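Local structure of core protein VP4 (Bluetongue virus, 2JHP) at residues G553-T558 against W570-I575; P510-I515 against L576-Q581. The protein acts as the RNA-capping enzyme of the bluetongue virus core, a multifunctional protein that joins several steps of cap formation in one chain. All coordinates share one frame; numbering follows the deposited sequence.

Interaction 1. Residues G553-T558 against W570-I575; sequences GHLYVT and WWFKMI
The indole of W571 lies between the two helices, and H554 and L555 reach its six-membered ring from the same side of the ring plane, at two different corners. H554 brings ND1 to within 3.7 Å of W571 CZ2. The two rings are tilted by only 22°, but they are slid so far apart, with centroids 5.5 Å from each other, that they barely overlap; this is a glancing aromatic contact and not a full stack. At the other corner L555 CD1 comes obliquely to W571 CZ3, 3.7 Å away. The opposite face of the indole is taken by a residue of its own helix, one turn on: I575 CG1 sits 3.6 Å above the plane, displaced toward the rim.

The second methyl of L555 serves another ring. CD2 lies at the edge of the F572 phenyl, in its plane, 4.0 Å from CE1. The leucine CG is anti to the backbone N (chi1 -169°), which sends the branched end toward the other helix, where each methyl finds its own aromatic partner. The L555 and F572 side chains cross at about a right angle. No hydrogen bond crosses between 553-558 and 570-575, and the contact rests on carbon surfaces and the imidazole.

The 553-558 and 570-575 segments run almost antiparallel (169°), and their axes come no closer than 13.5 Å, a wide spacing bridged by the large side chains. They form a helical hairpin, 551-561 followed closely by 568-576. Helix 612-625 packs against it through L619 on L555 and L615 on F572, while W637 meets the F572 ring. On the imidazole side, F520 meets H554 edge-to-face and L523 of helix 523-533 adds to the packing.

Interaction 2. Residues P510-I515 against L576-Q581; sequences PPVPDI and LDWSAQ
P513 presses its ring onto the indole of W578, and this is the tight end of the contact. P513 CD stands 3.6 Å from the centroid of the six-membered ring and 22° off its normal, a CH-pi contact over the face, with P513 CG just beyond the rim, nearest CZ3 and CH2. The proline and the indole cross at about a right angle. Farther along the same face the carbonyl oxygen of P511 lies 3.9 Å above the plane, near the rim at CG. V512 runs alongside, its CG2 methyl 3.9 Å from W578 CZ2. P511 and P513 are each the centre of an inverse gamma turn, two tight turns that probably help the chain follow the indole.

Toward the pyrrole end the fit is looser: P510 CB meets W578 CD1 obliquely, and P511 CG is 4.3 Å from W578 CB. The tryptophan CG is anti to the backbone N (chi1 -173°), which directs the indole toward the 510-513 backbone. Its indole nitrogen is held by D589 OD2, a bond that should fix the ring's rotation. On either side of W578 in the sequence the chain is open to solvent, at D577 before it and at A580 and Q581 after it. Even there Q581 folds back, its NE2 donating to W578 O at 2.9 Å, with an N-H...O angle of 151° and a tilt out of the carbonyl plane.

The 510-515 loop leads from strand 499-503, in a seven-stranded mixed sheet, to helix 523-533. The loop carrying W578 comes directly after helix 568-576, where P511 touches K573. On another flank V512 and D514 pack on W479 of helix 470-480, while D514 forms a salt bridge with R60 of helix 59-64.

The two contacts have centres about 11 Å apart and share helix 568-576, whose 570-575 part belongs to interaction 1 and whose C-terminal end leads into the 576-581 loop of interaction 2. Along the chain the order is 510-515, 553-558, 570-575, 576-581, so interaction 1 is nested within the loop that interaction 2 closes. They also meet directly: W570 NE1 makes a weak hydrogen bond to V512 O, and M574 packs on P511 and P513. Together they tie the helical hairpin to the loop following strand 499-503, in the C-terminal part of the chain. Neither includes a residue of the observed guanine or S-adenosylhomocysteine pockets.

Interaction 1. Residues G553-T558 against W570-I575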
ATOM      1  N   GLY A 553       1.263 -14.315 -34.959  1.00  5.88           N
ATOM      2  CA  GLY A 553       1.734 -15.357 -34.025  1.00  9.74           C
ATOM      3  C   GLY A 553       2.156 -14.750 -32.697  1.00 13.24           C
ATOM      4  O   GLY A 553       1.966 -15.344 -31.632  1.00  6.95           O
ATOM      5  N   HIS A 554       2.716 -13.547 -32.778  1.00  6.22           N
ATOM      6  CA  HIS A 554       3.103 -12.755 -31.622  1.00  5.20           C
ATOM      7  C   HIS A 554       1.915 -12.477 -30.711  1.00 13.73           C
ATOM      8  O   HIS A 554       2.038 -12.559 -29.499  1.00 16.20           O
ATOM      9  CB  HIS A 554       3.701 -11.441 -32.106  1.00  7.51           C
ATOM     10  CG  HIS A 554       4.331 -10.626 -31.029  1.00 25.61           C
ATOM     11  ND1 HIS A 554       3.603 -10.049 -30.010  1.00 23.75           N
ATOM     12  CD2 HIS A 554       5.621 -10.270 -30.822  1.00 25.84           C
ATOM     13  CE1 HIS A 554       4.421  -9.392 -29.209  1.00 53.88           C
ATOM     14  NE2 HIS A 554       5.651  -9.511 -29.678  1.00 10.61           N
ATOM     15  N   LEU A 555       0.769 -12.147 -31.299  1.00 17.77           N
ATOM     16  CA  LEU A 555      -0.430 -11.818 -30.517  1.00 16.00           C
ATOM     17  C   LEU A 555      -1.081 -13.065 -29.917  1.00 12.89           C
ATOM     18  O   LEU A 555      -1.530 -13.058 -28.765  1.00 37.64           O
ATOM     19  CB  LEU A 555      -1.453 -11.042 -31.367  1.00  7.17           C
ATOM     20  CG  LEU A 555      -2.630 -10.420 -30.602  1.00 21.10           C
ATOM     21  CD1 LEU A 555      -2.190  -9.292 -29.666  1.00 27.86           C
ATOM     22  CD2 LEU A 555      -3.672  -9.908 -31.577  1.00  9.43           C
ATOM     23  N   TYR A 556      -1.139 -14.120 -30.730  1.00 12.20           N
ATOM     24  CA  TYR A 556      -1.766 -15.369 -30.353  1.00 15.82           C
ATOM     25  C   TYR A 556      -0.988 -16.006 -29.205  1.00  7.84           C
ATOM     26  O   TYR A 556      -1.585 -16.521 -28.255  1.00 17.22           O
ATOM     27  CB  TYR A 556      -1.854 -16.307 -31.559  1.00 21.06           C
ATOM     28  CG  TYR A 556      -2.268 -17.721 -31.208  1.00  7.38           C
ATOM     29  CD1 TYR A 556      -3.614 -18.103 -31.213  1.00 30.05           C
ATOM     30  CD2 TYR A 556      -1.310 -18.676 -30.853  1.00 19.73           C
ATOM     31  CE1 TYR A 556      -3.990 -19.403 -30.879  1.00  3.22           C
ATOM     32  CE2 TYR A 556      -1.670 -19.968 -30.513  1.00  8.66           C
ATOM     33  CZ  TYR A 556      -3.005 -20.335 -30.527  1.00 -1.04           C
ATOM     34  OH  TYR A 556      -3.340 -21.633 -30.193  1.00 24.99           O
ATOM     35  N   VAL A 557       0.340 -15.949 -29.284  1.00 13.61           N
ATOM     36  CA  VAL A 557       1.180 -16.527 -28.242  1.00 14.69           C
ATOM     37  C   VAL A 557       1.087 -15.727 -26.940  1.00 10.16           C
ATOM     38  O   VAL A 557       0.865 -16.312 -25.881  1.00 20.08           O
ATOM     39  CB  VAL A 557       2.641 -16.754 -28.710  1.00 14.72           C
ATOM     40  CG1 VAL A 557       3.549 -17.046 -27.534  1.00  9.11           C
ATOM     41  CG2 VAL A 557       2.703 -17.916 -29.720  1.00  5.35           C
ATOM     42  N   THR A 558       1.217 -14.401 -27.032  1.00 17.31           N
ATOM     43  CA  THR A 558       1.142 -13.524 -25.857  1.00 10.95           C
ATOM     44  C   THR A 558      -0.134 -13.766 -25.060  1.00 19.70           C
ATOM     45  O   THR A 558      -0.075 -13.947 -23.843  1.00 41.06           O
ATOM     46  CB  THR A 558       1.243 -12.013 -26.215  1.00 17.46           C
ATOM     47  OG1 THR A 558       0.387 -11.725 -27.324  1.00 50.32           O
ATOM     48  CG2 THR A 558       2.670 -11.618 -26.574  1.00 26.85           C
ATOM     49  N   TRP A 570      -3.248   0.458 -26.723  1.00 -6.76           N
ATOM     50  CA  TRP A 570      -2.008   1.144 -27.074  1.00  6.82           C
ATOM     51  C   TRP A 570      -1.186   0.322 -28.081  1.00 20.11           C
ATOM     52  O   TRP A 570      -0.645   0.868 -29.048  1.00  8.86           O
ATOM     53  CB  TRP A 570      -1.237   1.423 -25.782  1.00 24.12           C
ATOM     54  CG  TRP A 570       0.128   1.974 -25.918  1.00-11.25           C
ATOM     55  CD1 TRP A 570       0.727   2.438 -27.055  1.00-17.67           C
ATOM     56  CD2 TRP A 570       1.065   2.176 -24.857  1.00 -8.03           C
ATOM     57  NE1 TRP A 570       1.994   2.895 -26.768  1.00 -8.71           N
ATOM     58  CE2 TRP A 570       2.224   2.743 -25.423  1.00 13.14           C
ATOM     59  CE3 TRP A 570       1.035   1.931 -23.471  1.00 -9.30           C
ATOM     60  CZ2 TRP A 570       3.349   3.061 -24.662  1.00  4.13           C
ATOM     61  CZ3 TRP A 570       2.158   2.242 -22.715  1.00  9.14           C
ATOM     62  CH2 TRP A 570       3.294   2.810 -23.313  1.00 -7.87           C
ATOM     63  N   TRP A 571      -1.122  -0.988 -27.854  1.00  8.38           N
ATOM     64  CA  TRP A 571      -0.410  -1.904 -28.747  1.00 -7.44           C
ATOM     65  C   TRP A 571      -1.007  -1.902 -30.163  1.00 11.24           C
ATOM     66  O   TRP A 571      -0.285  -1.699 -31.131  1.00 17.76           O
ATOM     67  CB  TRP A 571      -0.368  -3.315 -28.152  1.00 10.06           C
ATOM     68  CG  TRP A 571       0.726  -4.161 -28.697  1.00  7.53           C
ATOM     69  CD1 TRP A 571       2.036  -4.150 -28.320  1.00 35.29           C
ATOM     70  CD2 TRP A 571       0.606  -5.162 -29.713  1.00 -8.30           C
ATOM     71  NE1 TRP A 571       2.745  -5.080 -29.040  1.00  8.39           N
ATOM     72  CE2 TRP A 571       1.892  -5.711 -29.908  1.00 10.47           C
ATOM     73  CE3 TRP A 571      -0.463  -5.640 -30.491  1.00 -3.11           C
ATOM     74  CZ2 TRP A 571       2.139  -6.712 -30.849  1.00 17.08           C
ATOM     75  CZ3 TRP A 571      -0.217  -6.639 -31.419  1.00 29.91           C
ATOM     76  CH2 TRP A 571       1.072  -7.160 -31.592  1.00 10.73           C
ATOM     77  N   PHE A 572      -2.321  -2.092 -30.279  1.00  4.48           N
ATOM     78  CA  PHE A 572      -2.993  -1.980 -31.575  1.00  7.26           C
ATOM     79  C   PHE A 572      -2.739  -0.615 -32.199  1.00  1.81           C
ATOM     80  O   PHE A 572      -2.644  -0.490 -33.429  1.00 -9.58           O
ATOM     81  CB  PHE A 572      -4.504  -2.223 -31.463  1.00 13.37           C
ATOM     82  CG  PHE A 572      -4.885  -3.659 -31.192  1.00 10.27           C
ATOM     83  CD1 PHE A 572      -4.202  -4.712 -31.794  1.00 10.03           C
ATOM     84  CD2 PHE A 572      -5.956  -3.958 -30.354  1.00 15.91           C
ATOM     85  CE1 PHE A 572      -4.565  -6.034 -31.547  1.00 29.41           C
ATOM     86  CE2 PHE A 572      -6.326  -5.277 -30.107  1.00 34.33           C
ATOM     87  CZ  PHE A 572      -5.627  -6.315 -30.705  1.00 58.43           C
ATOM     88  N   LYS A 573      -2.626   0.418 -31.367  1.00 15.27           N
ATOM     89  CA  LYS A 573      -2.382   1.758 -31.897  1.00 16.38           C
ATOM     90  C   LYS A 573      -0.948   1.883 -32.406  1.00  9.07           C
ATOM     91  O   LYS A 573      -0.699   2.567 -33.391  1.00  0.61           O
ATOM     92  CB  LYS A 573      -2.712   2.845 -30.871  1.00 32.17           C
ATOM     93  CG  LYS A 573      -3.019   4.189 -31.515  1.00  9.37           C
ATOM     94  CD  LYS A 573      -3.372   5.286 -30.513  1.00 19.15           C
ATOM     95  CE  LYS A 573      -3.400   6.663 -31.192  1.00-10.31           C
ATOM     96  NZ  LYS A 573      -3.484   7.770 -30.186  1.00 16.26           N
ATOM     97  N   MET A 574      -0.016   1.194 -31.753  1.00 -8.04           N
ATOM     98  CA  MET A 574       1.394   1.277 -32.132  1.00 11.75           C
ATOM     99  C   MET A 574       1.674   0.481 -33.409  1.00 26.16           C
ATOM    100  O   MET A 574       2.553   0.845 -34.191  1.00 33.38           O
ATOM    101  CB  MET A 574       2.326   0.882 -30.959  1.00-12.68           C
ATOM    102  CG  MET A 574       2.682  -0.581 -30.820  1.00 22.98           C
ATOM    103  SD  MET A 574       3.967  -1.126 -31.953  1.00 17.30           S
ATOM    104  CE  MET A 574       5.014   0.306 -31.970  1.00 -8.83           C
ATOM    105  N   ILE A 575       0.903  -0.587 -33.608  1.00 41.27           N
ATOM    106  CA  ILE A 575       1.079  -1.512 -34.730  1.00 50.87           C
ATOM    107  C   ILE A 575       0.626  -0.900 -36.058  1.00 32.55           C
ATOM    108  O   ILE A 575       1.376  -0.909 -37.036  1.00 34.15           O
ATOM    109  CB  ILE A 575       0.333  -2.868 -34.478  1.00 55.30           C
ATOM    110  CG1 ILE A 575       0.923  -3.623 -33.274  1.00 96.75           C
ATOM    111  CG2 ILE A 575       0.320  -3.754 -35.730  1.00 47.75           C
ATOM    112  CD1 ILE A 575       2.373  -4.046 -33.418  1.00 79.27           C
TER

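Interaction 2. Residues P510-I515 against L576-Q581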
ATOM      1  N   PRO A 510       2.919  10.535 -30.083  1.00-19.13           N
ATOM      2  CA  PRO A 510       2.809   9.289 -30.855  1.00 -9.68           C
ATOM      3  C   PRO A 510       2.809   8.021 -30.039  1.00  5.33           C
ATOM      4  O   PRO A 510       3.543   7.932 -29.057  1.00  8.26           O
ATOM      5  CB  PRO A 510       4.033   9.337 -31.801  1.00-13.83           C
ATOM      6  CG  PRO A 510       4.869  10.478 -31.335  1.00 -2.17           C
ATOM      7  CD  PRO A 510       3.933  11.434 -30.670  1.00 -1.04           C
ATOM      8  N   PRO A 511       1.964   7.047 -30.431  1.00 33.23           N
ATOM      9  CA  PRO A 511       1.866   5.740 -29.779  1.00 31.30           C
ATOM     10  C   PRO A 511       3.147   4.920 -29.949  1.00  8.01           C
ATOM     11  O   PRO A 511       3.171   3.935 -30.689  1.00  8.26           O
ATOM     12  CB  PRO A 511       0.678   5.078 -30.490  1.00 51.03           C
ATOM     13  CG  PRO A 511       0.546   5.795 -31.784  1.00 27.33           C
ATOM     14  CD  PRO A 511       1.015   7.183 -31.554  1.00 51.54           C
ATOM     15  N   VAL A 512       4.199   5.339 -29.252  1.00  8.50           N
ATOM     16  CA  VAL A 512       5.534   4.757 -29.394  1.00  4.76           C
ATOM     17  C   VAL A 512       5.651   3.399 -28.642  1.00  6.69           C
ATOM     18  O   VAL A 512       4.977   3.200 -27.625  1.00 17.70           O
ATOM     19  CB  VAL A 512       6.617   5.803 -28.960  1.00 11.65           C
ATOM     20  CG1 VAL A 512       6.696   5.925 -27.451  1.00 -7.77           C
ATOM     21  CG2 VAL A 512       7.978   5.472 -29.537  1.00  1.02           C
ATOM     22  N   PRO A 513       6.483   2.457 -29.152  1.00 10.79           N
ATOM     23  CA  PRO A 513       6.604   1.137 -28.539  1.00  1.36           C
ATOM     24  C   PRO A 513       7.557   1.097 -27.340  1.00  5.20           C
ATOM     25  O   PRO A 513       8.516   0.311 -27.335  1.00 11.54           O
ATOM     26  CB  PRO A 513       7.172   0.289 -29.679  1.00-10.64           C
ATOM     27  CG  PRO A 513       8.050   1.239 -30.420  1.00 -8.34           C
ATOM     28  CD  PRO A 513       7.342   2.571 -30.346  1.00  6.60           C
ATOM     29  N   ASP A 514       7.278   1.914 -26.326  1.00 10.83           N
ATOM     30  CA  ASP A 514       8.148   1.998 -25.155  1.00 20.54           C
ATOM     31  C   ASP A 514       8.173   0.727 -24.287  1.00 36.65           C
ATOM     32  O   ASP A 514       7.190  -0.007 -24.212  1.00 15.82           O
ATOM     33  CB  ASP A 514       7.776   3.206 -24.311  1.00 14.43           C
ATOM     34  CG  ASP A 514       8.753   3.449 -23.189  1.00  0.93           C
ATOM     35  OD1 ASP A 514       9.853   3.991 -23.448  1.00 23.23           O
ATOM     36  OD2 ASP A 514       8.418   3.076 -22.046  1.00 43.14           O
ATOM     37  N   ILE A 515       9.317   0.495 -23.648  1.00 36.59           N
ATOM     38  CA  ILE A 515       9.558  -0.636 -22.748  1.00 29.24           C
ATOM     39  C   ILE A 515       8.373  -0.948 -21.824  1.00  7.90           C
ATOM     40  O   ILE A 515       8.035  -2.111 -21.614  1.00 12.04           O
ATOM     41  CB  ILE A 515      10.877  -0.406 -21.948  1.00 37.97           C
ATOM     42  CG1 ILE A 515      12.036  -1.117 -22.632  1.00 34.88           C
ATOM     43  CG2 ILE A 515      10.798  -0.911 -20.521  1.00  8.15           C
ATOM     44  CD1 ILE A 515      13.367  -0.494 -22.328  1.00 24.81           C
ATOM     45  N   LEU A 576      -0.591  -0.358 -36.074  1.00 31.84           N
ATOM     46  CA  LEU A 576      -1.213   0.142 -37.301  1.00 39.02           C
ATOM     47  C   LEU A 576      -0.844   1.588 -37.612  1.00 50.29           C
ATOM     48  O   LEU A 576      -0.433   1.904 -38.733  1.00 49.16           O
ATOM     49  CB  LEU A 576      -2.735   0.008 -37.219  1.00 41.79           C
ATOM     50  CG  LEU A 576      -3.279  -1.283 -36.607  1.00 18.00           C
ATOM     51  CD1 LEU A 576      -4.776  -1.163 -36.374  1.00 24.36           C
ATOM     52  CD2 LEU A 576      -2.953  -2.498 -37.470  1.00 19.08           C
ATOM     53  N   ASP A 577      -0.988   2.456 -36.614  1.00 55.55           N
ATOM     54  CA  ASP A 577      -0.811   3.887 -36.812  1.00 53.46           C
ATOM     55  C   ASP A 577       0.640   4.355 -36.899  1.00 28.66           C
ATOM     56  O   ASP A 577       0.889   5.496 -37.287  1.00 22.43           O
ATOM     57  CB  ASP A 577      -1.534   4.673 -35.709  1.00 69.75           C
ATOM     58  CG  ASP A 577      -3.023   4.844 -35.980  1.00 91.30           C
ATOM     59  OD1 ASP A 577      -3.714   5.404 -35.096  1.00 -2.80           O
ATOM     60  OD2 ASP A 577      -3.507   4.432 -37.067  1.00  6.22           O
ATOM     61  N   TRP A 578       1.596   3.497 -36.555  1.00 29.45           N
ATOM     62  CA  TRP A 578       2.942   3.994 -36.270  1.00 12.47           C
ATOM     63  C   TRP A 578       4.156   3.343 -36.970  1.00 15.59           C
ATOM     64  O   TRP A 578       5.166   4.020 -37.177  1.00  8.52           O
ATOM     65  CB  TRP A 578       3.163   4.020 -34.746  1.00  7.64           C
ATOM     66  CG  TRP A 578       4.443   4.657 -34.320  1.00 18.35           C
ATOM     67  CD1 TRP A 578       4.653   5.977 -34.075  1.00 24.96           C
ATOM     68  CD2 TRP A 578       5.697   4.001 -34.092  1.00 31.56           C
ATOM     69  NE1 TRP A 578       5.958   6.193 -33.707  1.00127.79           N
ATOM     70  CE2 TRP A 578       6.622   4.994 -33.708  1.00 66.30           C
ATOM     71  CE3 TRP A 578       6.125   2.666 -34.164  1.00 -4.53           C
ATOM     72  CZ2 TRP A 578       7.955   4.701 -33.404  1.00 17.22           C
ATOM     73  CZ3 TRP A 578       7.452   2.374 -33.870  1.00 42.47           C
ATOM     74  CH2 TRP A 578       8.353   3.388 -33.492  1.00 14.79           C
ATOM     75  N   SER A 579       4.074   2.069 -37.359  1.00 20.17           N
ATOM     76  CA  SER A 579       5.294   1.248 -37.327  1.00 21.40           C
ATOM     77  C   SER A 579       6.146   0.695 -38.518  1.00 12.40           C
ATOM     78  O   SER A 579       7.368   0.629 -38.350  1.00 15.89           O
ATOM     79  CB  SER A 579       5.053   0.074 -36.353  1.00 18.05           C
ATOM     80  OG  SER A 579       4.131  -0.866 -36.884  1.00 25.55           O
ATOM     81  N   ALA A 580       5.630   0.377 -39.714  1.00 12.40           N
ATOM     82  CA  ALA A 580       5.234   1.321 -40.777  1.00 30.87           C
ATOM     83  C   ALA A 580       4.184   2.410 -40.545  1.00 23.82           C
ATOM     84  O   ALA A 580       3.200   2.182 -39.824  1.00 23.96           O
ATOM     85  CB  ALA A 580       4.841   0.494 -42.044  1.00 45.91           C
ATOM     86  N   GLN A 581       4.395   3.606 -41.121  1.00  9.11           N
ATOM     87  CA  GLN A 581       5.672   4.371 -41.132  1.00-15.27           C
ATOM     88  C   GLN A 581       7.002   4.198 -41.928  1.00 -7.11           C
ATOM     89  O   GLN A 581       7.011   3.761 -43.094  1.00 -2.53           O
ATOM     90  CB  GLN A 581       5.882   5.072 -39.791  1.00-20.00           C
ATOM     91  CG  GLN A 581       4.984   6.327 -39.721  1.00-18.42           C
ATOM     92  CD  GLN A 581       5.412   7.328 -38.656  1.00 63.64           C
ATOM     93  OE1 GLN A 581       5.824   8.455 -39.004  1.00  8.16           O
ATOM     94  NE2 GLN A 581       5.308   6.935 -37.354  1.00 52.96           N
TER